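Local atomic coordinates of ribosomal-protein-alanine acetyltransferase (Escherichia coli O157:H7, PDB entry 5ISV), a protein that probably acetylates the N-terminal alanine of ribosomal protein bS18, using acetyl-CoA as the acetyl donor. Residues S5-E8 with T9-P13; A70-P73 with D74-R77; L88-E91 with L92-G96; A110-A113 with L114-L118. One frame throughout, in Å; residues are numbered along the deposited sequence. Where two conformers were deposited one is given.

Contact 1: S5-E8 with T9-P13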
loop_
_atom_site.group_PDB
_atom_site.type_symbol
_atom_site.label_atom_id
_atom_site.label_comp_id
_atom_site.label_asym_id
_atom_site.label_seq_id
_atom_site.Cartn_x
_atom_site.Cartn_y
_atom_site.Cartn_z
ATOM N N SER A 5 -6.648 -5.373 10.989
ATOM C CA SER A 5 -6.448 -4.556 12.173
ATOM C C SER A 5 -5.203 -3.689 11.985
ATOM O O SER A 5 -4.454 -3.883 11.041
ATOM C CB SER A 5 -6.271 -5.421 13.432
ATOM O OG SER A 5 -5.167 -6.323 13.310
ATOM N N SER A 6 -4.984 -2.779 12.926
ATOM C CA SER A 6 -3.757 -1.983 12.945
ATOM C C SER A 6 -2.513 -2.883 13.024
ATOM O O SER A 6 -2.509 -3.903 13.722
ATOM C CB SER A 6 -3.778 -0.983 14.101
ATOM O OG SER A 6 -2.555 -0.292 14.176
ATOM N N LEU A 7 -1.466 -2.517 12.290
ATOM C CA LEU A 7 -0.188 -3.166 12.381
ATOM C C LEU A 7 0.577 -2.387 13.470
ATOM O O LEU A 7 0.962 -1.200 13.256
ATOM C CB LEU A 7 0.554 -3.144 11.025
ATOM C CG LEU A 7 1.954 -3.780 10.981
ATOM C CD1 LEU A 7 1.872 -5.286 10.850
ATOM C CD2 LEU A 7 2.830 -3.215 9.873
ATOM N N GLU A 8 0.827 -3.031 14.607
ATOM C CA GLU A 8 1.571 -2.441 15.736
ATOM C C GLU A 8 3.061 -2.731 15.633
ATOM O O GLU A 8 3.486 -3.613 14.898
ATOM C CB GLU A 8 1.069 -3.024 17.068
ATOM C CG GLU A 8 -0.446 -2.985 17.272
ATOM C CD GLU A 8 -1.015 -1.578 17.271
ATOM O OE1 GLU A 8 -0.293 -0.629 17.642
ATOM O OE2 GLU A 8 -2.197 -1.413 16.919
ATOM N N THR A 9 3.869 -2.027 16.431
ATOM C CA THR A 9 5.305 -2.315 16.489
ATOM C C THR A 9 5.659 -3.807 16.737
ATOM O O THR A 9 6.583 -4.362 16.120
ATOM C CB THR A 9 5.966 -1.433 17.580
ATOM O OG1 THR A 9 5.800 -0.062 17.208
ATOM C CG2 THR A 9 7.451 -1.736 17.739
ATOM N N THR A 10 4.927 -4.447 17.637
ATOM C CA THR A 10 5.143 -5.869 17.941
ATOM C C THR A 10 4.687 -6.813 16.823
ATOM O O THR A 10 4.967 -8.013 16.878
ATOM C CB THR A 10 4.418 -6.273 19.226
ATOM O OG1 THR A 10 3.058 -5.837 19.135
ATOM C CG2 THR A 10 5.087 -5.624 20.446
ATOM N N ASP A 11 4.003 -6.259 15.815
ATOM C CA ASP A 11 3.652 -6.974 14.597
ATOM C C ASP A 11 4.709 -6.872 13.493
ATOM O O ASP A 11 4.644 -7.611 12.512
ATOM C CB ASP A 11 2.302 -6.501 14.050
ATOM C CG ASP A 11 1.170 -6.685 15.040
ATOM O OD1 ASP A 11 1.034 -7.785 15.650
ATOM O OD2 ASP A 11 0.388 -5.725 15.213
ATOM N N LEU A 12 5.705 -5.992 13.680
ATOM C CA LEU A 12 6.688 -5.774 12.615
ATOM C C LEU A 12 7.542 -7.033 12.329
ATOM O O LEU A 12 7.793 -7.324 11.187
ATOM C CB LEU A 12 7.526 -4.495 12.826
ATOM C CG LEU A 12 6.729 -3.181 12.745
ATOM C CD1 LEU A 12 7.650 -2.037 13.125
ATOM C CD2 LEU A 12 6.151 -2.942 11.347
ATOM N N PRO A 13 7.897 -7.844 13.343
ATOM C CA PRO A 13 8.620 -9.081 12.973
ATOM C C PRO A 13 7.808 -10.024 12.037
ATOM O O PRO A 13 8.360 -10.597 11.097
ATOM C CB PRO A 13 8.909 -9.736 14.330
ATOM C CG PRO A 13 8.843 -8.628 15.301
ATOM C CD PRO A 13 7.803 -7.687 14.808
#
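L7 lays its CD1 methyl against the CB of D11, 3.4 Å away, while its other branch, CD2, meets the CD2 methyl of L12 at 3.6 Å, the two leucine side chains crossing at about a right angle. With CG anti to the backbone N (chi1 179°), the L7 side chain reaches D11 and L12 with its two methyls. The polar half of the contact belongs to E8 and D11. The backbone N of E8 donates to D11 OD2 over 2.8 Å, nearly straight at 161°, and the oxygen receives it on its anti lone pair. In return D11 N donates to E8 O, also 2.8 Å, from above the carbonyl plane. The first bond holds the carboxylate of D11 beside the E8 backbone; together the two close the turn at the start of the 3-10 segment T9-D11. The E8 carboxylate heads elsewhere, its chain bent at chi2, and comes within 3.0 Å of S6 OG through OE2. The turn joins edge strand 2-6 to helix 12-22: L7 rests on M51 and I56 of strand 50-60, S6 O takes a hydrogen bond from Q44 of strand 43-47, and T9 OG1 bonds Q36 beyond helix 29-34.

Contact 2: A70-P73 with D74-R77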
loop_
_atom_site.group_PDB
_atom_site.type_symbol
_atom_site.label_atom_id
_atom_site.label_comp_id
_atom_site.label_asym_id
_atom_site.label_seq_id
_atom_site.Cartn_x
_atom_site.Cartn_y
_atom_site.Cartn_z
ATOM N N ALA A 70 2.417 -6.223 0.859
ATOM C CA ALA A 70 2.812 -7.598 0.510
ATOM C C ALA A 70 1.764 -8.560 0.993
ATOM O O ALA A 70 1.107 -8.332 2.011
ATOM C CB ALA A 70 4.170 -8.006 1.098
ATOM N N VAL A 71 1.643 -9.624 0.215
ATOM C CA VAL A 71 0.836 -10.806 0.617
ATOM C C VAL A 71 1.761 -12.010 0.663
ATOM O O VAL A 71 2.514 -12.262 -0.271
ATOM C CB VAL A 71 -0.366 -11.049 -0.331
ATOM C CG1 VAL A 71 -1.063 -12.368 0.001
ATOM C CG2 VAL A 71 -1.400 -9.937 -0.207
ATOM N N ASP A 72 1.668 -12.785 1.748
ATOM C CA ASP A 72 2.490 -13.966 1.886
ATOM C C ASP A 72 2.190 -14.944 0.733
ATOM O O ASP A 72 1.025 -15.099 0.372
ATOM C CB ASP A 72 2.200 -14.624 3.233
ATOM C CG ASP A 72 3.095 -15.773 3.499
ATOM O OD1 ASP A 72 2.895 -16.867 2.916
ATOM O OD2 ASP A 72 4.071 -15.543 4.236
ATOM N N PRO A 73 3.222 -15.548 0.115
ATOM C CA PRO A 73 2.937 -16.384 -1.074
ATOM C C PRO A 73 1.992 -17.580 -0.867
ATOM O O PRO A 73 1.403 -18.043 -1.844
ATOM C CB PRO A 73 4.319 -16.872 -1.543
ATOM C CG PRO A 73 5.273 -16.529 -0.453
ATOM C CD PRO A 73 4.672 -15.418 0.360
ATOM N N ASP A 74 1.814 -18.027 0.379
ATOM C CA ASP A 74 0.824 -19.069 0.721
ATOM C C ASP A 74 -0.615 -18.594 0.605
ATOM O O ASP A 74 -1.541 -19.411 0.704
ATOM C CB ASP A 74 1.016 -19.537 2.164
ATOM C CG ASP A 74 2.210 -20.436 2.339
ATOM O OD1 ASP A 74 2.832 -20.863 1.338
ATOM O OD2 ASP A 74 2.512 -20.741 3.511
ATOM N N TYR A 75 -0.815 -17.290 0.431
ATOM C CA TYR A 75 -2.105 -16.655 0.444
ATOM C C TYR A 75 -2.417 -15.858 -0.847
ATOM O O TYR A 75 -3.337 -15.052 -0.843
ATOM C CB TYR A 75 -2.268 -15.842 1.740
ATOM C CG TYR A 75 -2.011 -16.626 3.071
ATOM C CD1 TYR A 75 -0.734 -16.723 3.643
ATOM C CD2 TYR A 75 -3.055 -17.191 3.776
ATOM C CE1 TYR A 75 -0.499 -17.397 4.852
ATOM C CE2 TYR A 75 -2.841 -17.861 4.985
ATOM C CZ TYR A 75 -1.566 -17.958 5.544
ATOM O OH TYR A 75 -1.445 -18.701 6.768
ATOM N N GLN A 76 -1.740 -16.184 -1.953
ATOM C CA GLN A 76 -1.952 -15.491 -3.239
ATOM C C GLN A 76 -3.289 -15.865 -3.927
ATOM O O GLN A 76 -3.784 -16.967 -3.792
ATOM C CB GLN A 76 -0.834 -15.801 -4.201
ATOM C CG GLN A 76 0.458 -15.067 -3.859
ATOM C CD GLN A 76 1.675 -15.440 -4.694
ATOM O OE1 GLN A 76 2.669 -14.691 -4.685
ATOM N NE2 GLN A 76 1.652 -16.594 -5.387
ATOM N N ARG A 77 -3.834 -14.921 -4.683
ATOM C CA ARG A 77 -5.068 -15.061 -5.465
ATOM C C ARG A 77 -6.292 -15.295 -4.586
ATOM O O ARG A 77 -7.304 -15.832 -5.061
ATOM C CB ARG A 77 -4.924 -16.101 -6.598
ATOM C CG ARG A 77 -3.780 -15.848 -7.599
ATOM C CD ARG A 77 -3.826 -16.821 -8.784
ATOM N NE ARG A 77 -3.863 -18.280 -8.441
ATOM C CZ ARG A 77 -2.773 -19.050 -8.343
ATOM N NH1 ARG A 77 -1.540 -18.543 -8.491
ATOM N NH2 ARG A 77 -2.878 -20.343 -8.084
HETATM O O HOH W 1 3.205 -12.197 -3.117
#
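D74 comes first, and its backbone N is held by D72 in an Asx turn: the N-H points at D72 OD1 over 3.0 Å, 160° at the hydrogen, arriving on the anti side and somewhat out of the carboxylate plane. D72 can take this bond because its CG stands anti to the backbone N (chi1 -175°), which swings the carboxylate forward over the turn. The D74 side chain then runs beside that of D72, both pointing the same way, with D72 OD1 and D74 OD2 3.9 Å apart. Two like charges this close would probably repel, but R21 of helix 12-22 forms a salt bridge with D72 OD2 and a long, weak ion pair with D74.

At Y75 the backbone N donates to D72 O at 2.9 Å, closing a type I beta turn straight after strand 63-71. This is the point in the GNAT fold where the chain leaves the central strand for the loop that leads into helix 80-94; A70 and V71, at the strand's end, are predicted to bind acetyl-CoA. The Y75 ring turns its edge to D72, with CD1 3.6 Å from D72 CB and the carboxylate plane 77° from the ring. V71 CG1 sits 3.6 Å from Y75 O and also faces Y75 CB.

Q76 stretches its side chain back along P73, CG 3.7 Å from P73 O. A water lies between V71 O and Q76 OE1, within hydrogen-bonding distance of both and donating toward each, although other acceptors compete for its protons.

Contact 3: L88-E91 with L92-G96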
loop_
_atom_site.group_PDB
_atom_site.type_symbol
_atom_site.label_atom_id
_atom_site.label_comp_id
_atom_site.label_asym_id
_atom_site.label_seq_id
_atom_site.Cartn_x
_atom_site.Cartn_y
_atom_site.Cartn_z
ATOM N N LEU A 88 -7.987 0.153 3.665
ATOM C CA LEU A 88 -7.177 1.387 3.694
ATOM C C LEU A 88 -7.896 2.561 3.043
ATOM O O LEU A 88 -8.026 3.616 3.651
ATOM C CB LEU A 88 -5.832 1.098 3.048
ATOM C CG LEU A 88 -4.954 2.333 2.809
ATOM C CD1 LEU A 88 -4.589 2.971 4.154
ATOM C CD2 LEU A 88 -3.728 1.913 2.029
ATOM N N ILE A 89 -8.390 2.339 1.847
ATOM C CA ILE A 89 -9.104 3.370 1.095
ATOM C C ILE A 89 -10.318 3.880 1.877
ATOM O O ILE A 89 -10.528 5.097 2.008
ATOM C CB ILE A 89 -9.460 2.918 -0.316
ATOM C CG1 ILE A 89 -8.174 2.675 -1.147
ATOM C CG2 ILE A 89 -10.451 3.891 -0.982
ATOM C CD1 ILE A 89 -8.294 1.868 -2.422
ATOM N N ASP A 90 -11.121 2.940 2.408
ATOM C CA ASP A 90 -12.254 3.322 3.214
ATOM C C ASP A 90 -11.894 4.171 4.455
ATOM O O ASP A 90 -12.552 5.178 4.753
ATOM C CB ASP A 90 -13.099 2.095 3.627
ATOM C CG ASP A 90 -14.505 2.484 3.943
ATOM O OD1 ASP A 90 -15.156 3.064 3.045
ATOM O OD2 ASP A 90 -14.945 2.259 5.086
ATOM N N GLU A 91 -10.857 3.750 5.172
ATOM C CA GLU A 91 -10.408 4.485 6.336
ATOM C C GLU A 91 -9.895 5.877 5.939
ATOM O O GLU A 91 -10.233 6.869 6.579
ATOM C CB GLU A 91 -9.302 3.739 7.057
ATOM C CG GLU A 91 -8.932 4.418 8.357
ATOM C CD GLU A 91 -10.133 4.728 9.238
ATOM O OE1 GLU A 91 -10.953 3.813 9.518
ATOM O OE2 GLU A 91 -10.238 5.892 9.674
ATOM N N LEU A 92 -9.117 5.950 4.866
ATOM C CA LEU A 92 -8.674 7.256 4.370
ATOM C C LEU A 92 -9.832 8.171 3.974
ATOM O O LEU A 92 -9.836 9.346 4.329
ATOM C CB LEU A 92 -7.704 7.086 3.233
ATOM C CG LEU A 92 -6.384 6.392 3.475
ATOM C CD1 LEU A 92 -5.704 6.088 2.169
ATOM C CD2 LEU A 92 -5.460 7.152 4.415
ATOM N N GLU A 93 -10.864 7.605 3.339
ATOM C CA GLU A 93 -12.040 8.366 2.968
ATOM C C GLU A 93 -12.751 8.901 4.221
ATOM O O GLU A 93 -13.167 10.050 4.279
ATOM C CB GLU A 93 -12.975 7.515 2.088
ATOM C CG GLU A 93 -14.006 8.312 1.300
ATOM C CD GLU A 93 -15.262 8.645 2.062
ATOM O OE1 GLU A 93 -15.461 8.147 3.195
ATOM O OE2 GLU A 93 -16.069 9.417 1.534
ATOM N N LYS A 94 -12.917 8.052 5.246
ATOM C CA LYS A 94 -13.511 8.522 6.501
ATOM C C LYS A 94 -12.788 9.718 7.123
ATOM O O LYS A 94 -13.404 10.566 7.758
ATOM C CB LYS A 94 -13.583 7.370 7.529
ATOM C CG LYS A 94 -14.666 6.351 7.196
ATOM C CD LYS A 94 -14.913 5.324 8.297
ATOM C CE LYS A 94 -14.312 3.975 7.967
ATOM N NZ LYS A 94 -14.618 2.980 9.036
ATOM N N ARG A 95 -11.472 9.762 6.931
ATOM C CA ARG A 95 -10.604 10.817 7.470
ATOM C C ARG A 95 -10.500 12.043 6.561
ATOM O O ARG A 95 -9.805 13.015 6.903
ATOM C CB ARG A 95 -9.209 10.243 7.726
ATOM C CG ARG A 95 -9.149 9.301 8.908
ATOM C CD ARG A 95 -7.851 8.505 8.905
ATOM N NE ARG A 95 -7.868 7.549 10.021
ATOM C CZ ARG A 95 -6.981 7.485 11.003
ATOM N NH1 ARG A 95 -5.928 8.307 11.051
ATOM N NH2 ARG A 95 -7.162 6.585 11.966
ATOM N N GLY A 96 -11.169 12.011 5.411
ATOM C CA GLY A 96 -11.170 13.147 4.499
ATOM C C GLY A 96 -9.905 13.267 3.679
ATOM O O GLY A 96 -9.661 14.303 3.071
HETATM O O HOH W 2 -15.417 5.690 4.083
#
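E91 splits its carboxylate between two basic side chains of the next turn: OE2 accepts R95 NE and OE1 faces K94, a salt-bridge network on the last turns of helix 80-94. That helix is the crossover of the beta-alpha-beta unit linking strand 63-71 to strand 99-105, and it ends in a Schellman motif, with G96 at positive phi (78°) and bonds running back into the final turn. The two arms of the network are unequal. R95 NE donates to E91 OE2 over 2.9 Å at 164°, and the oxygen lies in the guanidinium plane, at its edge, while the carboxylate stands almost perpendicular to that plane. The K94 arm is long, with NZ 3.8 Å from E91 OE1; the K94 chain bends at chi3, bringing CE within 3.4 Å of D90 OD2. Together, D90 and E91 place negative charge around the ammonium group, which would probably favour its protonated form.

On the buried side, L88 CD1 and L92 CD1 pack at 3.9 Å, and L100 of strand 99-105 lies against both leucines; T57 and V59 of strand 50-60 touch L88 and L92 respectively. The E91 and R95 side chains also touch L41, in the loop before strand 43-47. On the exposed side, a water lies 2.6 Å from E93 OE1 and 3.0 Å from D90 O, donating toward both, though more acceptors are in reach than it has protons.

Contact 4: A110-A113 with L114-L118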
loop_
_atom_site.group_PDB
_atom_site.type_symbol
_atom_site.label_atom_id
_atom_site.label_comp_id
_atom_site.label_asym_id
_atom_site.label_seq_id
_atom_site.Cartn_x
_atom_site.Cartn_y
_atom_site.Cartn_z
ATOM N N ALA A 110 -0.000 -7.373 -13.638
ATOM C CA ALA A 110 -1.131 -7.837 -12.837
ATOM C C ALA A 110 -1.509 -6.869 -11.690
ATOM O O ALA A 110 -2.695 -6.600 -11.488
ATOM C CB ALA A 110 -0.824 -9.239 -12.312
ATOM N N ALA A 111 -0.522 -6.369 -10.934
ATOM C CA ALA A 111 -0.800 -5.425 -9.879
ATOM C C ALA A 111 -1.321 -4.117 -10.490
ATOM O O ALA A 111 -2.268 -3.561 -9.988
ATOM C CB ALA A 111 0.413 -5.160 -8.985
ATOM N N ILE A 112 -0.730 -3.669 -11.604
ATOM C CA ILE A 112 -1.195 -2.421 -12.276
ATOM C C ILE A 112 -2.683 -2.538 -12.672
ATOM O O ILE A 112 -3.489 -1.655 -12.403
ATOM C CB ILE A 112 -0.258 -2.019 -13.473
ATOM C CG1 ILE A 112 1.129 -1.657 -12.940
ATOM C CG2 ILE A 112 -0.891 -0.921 -14.343
ATOM C CD1 ILE A 112 2.214 -1.585 -14.000
ATOM N N ALA A 113 -3.043 -3.650 -13.300
ATOM C CA ALA A 113 -4.421 -3.919 -13.701
ATOM C C ALA A 113 -5.377 -3.864 -12.478
ATOM O O ALA A 113 -6.416 -3.220 -12.524
ATOM C CB ALA A 113 -4.462 -5.271 -14.369
ATOM N N LEU A 114 -4.987 -4.507 -11.377
ATOM C CA LEU A 114 -5.767 -4.470 -10.141
ATOM C C LEU A 114 -5.951 -3.026 -9.642
ATOM O O LEU A 114 -7.061 -2.612 -9.300
ATOM C CB LEU A 114 -5.096 -5.335 -9.064
ATOM C CG LEU A 114 -5.802 -5.600 -7.738
ATOM C CD1 LEU A 114 -5.308 -6.908 -7.107
ATOM C CD2 LEU A 114 -5.696 -4.504 -6.713
ATOM N N TYR A 115 -4.850 -2.250 -9.592
ATOM C CA TYR A 115 -4.926 -0.874 -9.118
ATOM C C TYR A 115 -5.843 -0.053 -10.020
ATOM O O TYR A 115 -6.643 0.754 -9.518
ATOM C CB TYR A 115 -3.515 -0.253 -8.952
ATOM C CG TYR A 115 -2.713 -0.873 -7.788
ATOM C CD1 TYR A 115 -3.288 -1.164 -6.583
ATOM C CD2 TYR A 115 -1.338 -1.147 -7.917
ATOM C CE1 TYR A 115 -2.542 -1.696 -5.561
ATOM C CE2 TYR A 115 -0.586 -1.677 -6.891
ATOM C CZ TYR A 115 -1.206 -1.974 -5.704
ATOM O OH TYR A 115 -0.581 -2.557 -4.614
ATOM N N GLU A 116 -5.769 -0.275 -11.331
ATOM C CA GLU A 116 -6.637 0.486 -12.236
ATOM C C GLU A 116 -8.092 0.175 -11.909
ATOM O O GLU A 116 -8.945 1.060 -11.920
ATOM C CB GLU A 116 -6.403 0.126 -13.661
ATOM C CG GLU A 116 -5.071 0.417 -14.268
ATOM C CD GLU A 116 -4.941 -0.257 -15.638
ATOM O OE1 GLU A 116 -5.710 -1.245 -15.991
ATOM O OE2 GLU A 116 -4.070 0.214 -16.373
ATOM N N SER A 117 -8.391 -1.093 -11.625
ATOM C CA SER A 117 -9.786 -1.492 -11.316
ATOM C C SER A 117 -10.302 -0.866 -10.010
ATOM O O SER A 117 -11.523 -0.751 -9.805
ATOM C CB SER A 117 -9.911 -3.014 -11.293
ATOM O OG SER A 117 -9.476 -3.547 -10.055
ATOM N N LEU A 118 -9.383 -0.479 -9.111
ATOM C CA LEU A 118 -9.739 0.246 -7.909
ATOM C C LEU A 118 -9.863 1.755 -8.071
ATOM O O LEU A 118 -10.199 2.442 -7.110
ATOM C CB LEU A 118 -8.750 -0.065 -6.782
ATOM C CG LEU A 118 -8.683 -1.503 -6.291
ATOM C CD1 LEU A 118 -7.538 -1.707 -5.320
ATOM C CD2 LEU A 118 -9.995 -1.907 -5.637
#
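Y115 sets its ring back alongside the preceding turn of helix 109-117, with CD2 3.3 Å from A111 O and CE2 4.2 Å from A111 CB. The carbonyl approaches the ring obliquely, while the same A111 O accepts the backbone N of Y115 over 2.9 Å. With CG beside the backbone N and anti to the carbonyl carbon (chi1 -69°), the ring leans back toward A111 O. Here the packing is close: Y115 touches L85 of helix 80-94 and L102 of strand 99-105, its ring meets that of F120 with planes about 60° apart, and I112, three residues before Y115, rests against V104 of the same strand.

The outer side is looser at its end. The stem of E116 stays close to the backbone, CG 3.2 Å from I112 O, but its exposed carboxylate is loosely held, with OE2 3.9 Å from I112 CG2. Toward the C-terminal end, S117 OG donates to L114 O over 2.7 Å. That carbonyl also accepts the backbone N of L118, so two donors grip it, while S117 OG has a further hydrogen bond with R82 of helix 80-94.

Y115 is the predicted proton donor, its side chain about 4 Å from that of I69, predicted to bind acetyl-CoA. The bond from Y115 N to A111 O and the ring's contact with A111 fix where the ring leaves the helix, consistent with presenting that proton donor to the cofactor.

In the fold
From the N terminus, contact 1 turns edge strand 2-6 into helix 12-22, and that helix later supplies R21 to contact 2, where strand 63-71 gives way to the loop before helix 80-94. Contact 3 then finishes helix 80-94 ahead of strand 99-105, and contact 4 spans most of helix 109-117, just beyond that strand. Each is local and closes before the next opens, so none nests or crosses. None touches another: contacts 3 and 4 approach to about 5 Å between nearest atoms, whereas contacts 1 and 4, on opposite sides of the chain's centre, have centres about 26 Å apart. The mixed sheet, through strands 50-60 and 99-105, ties them together.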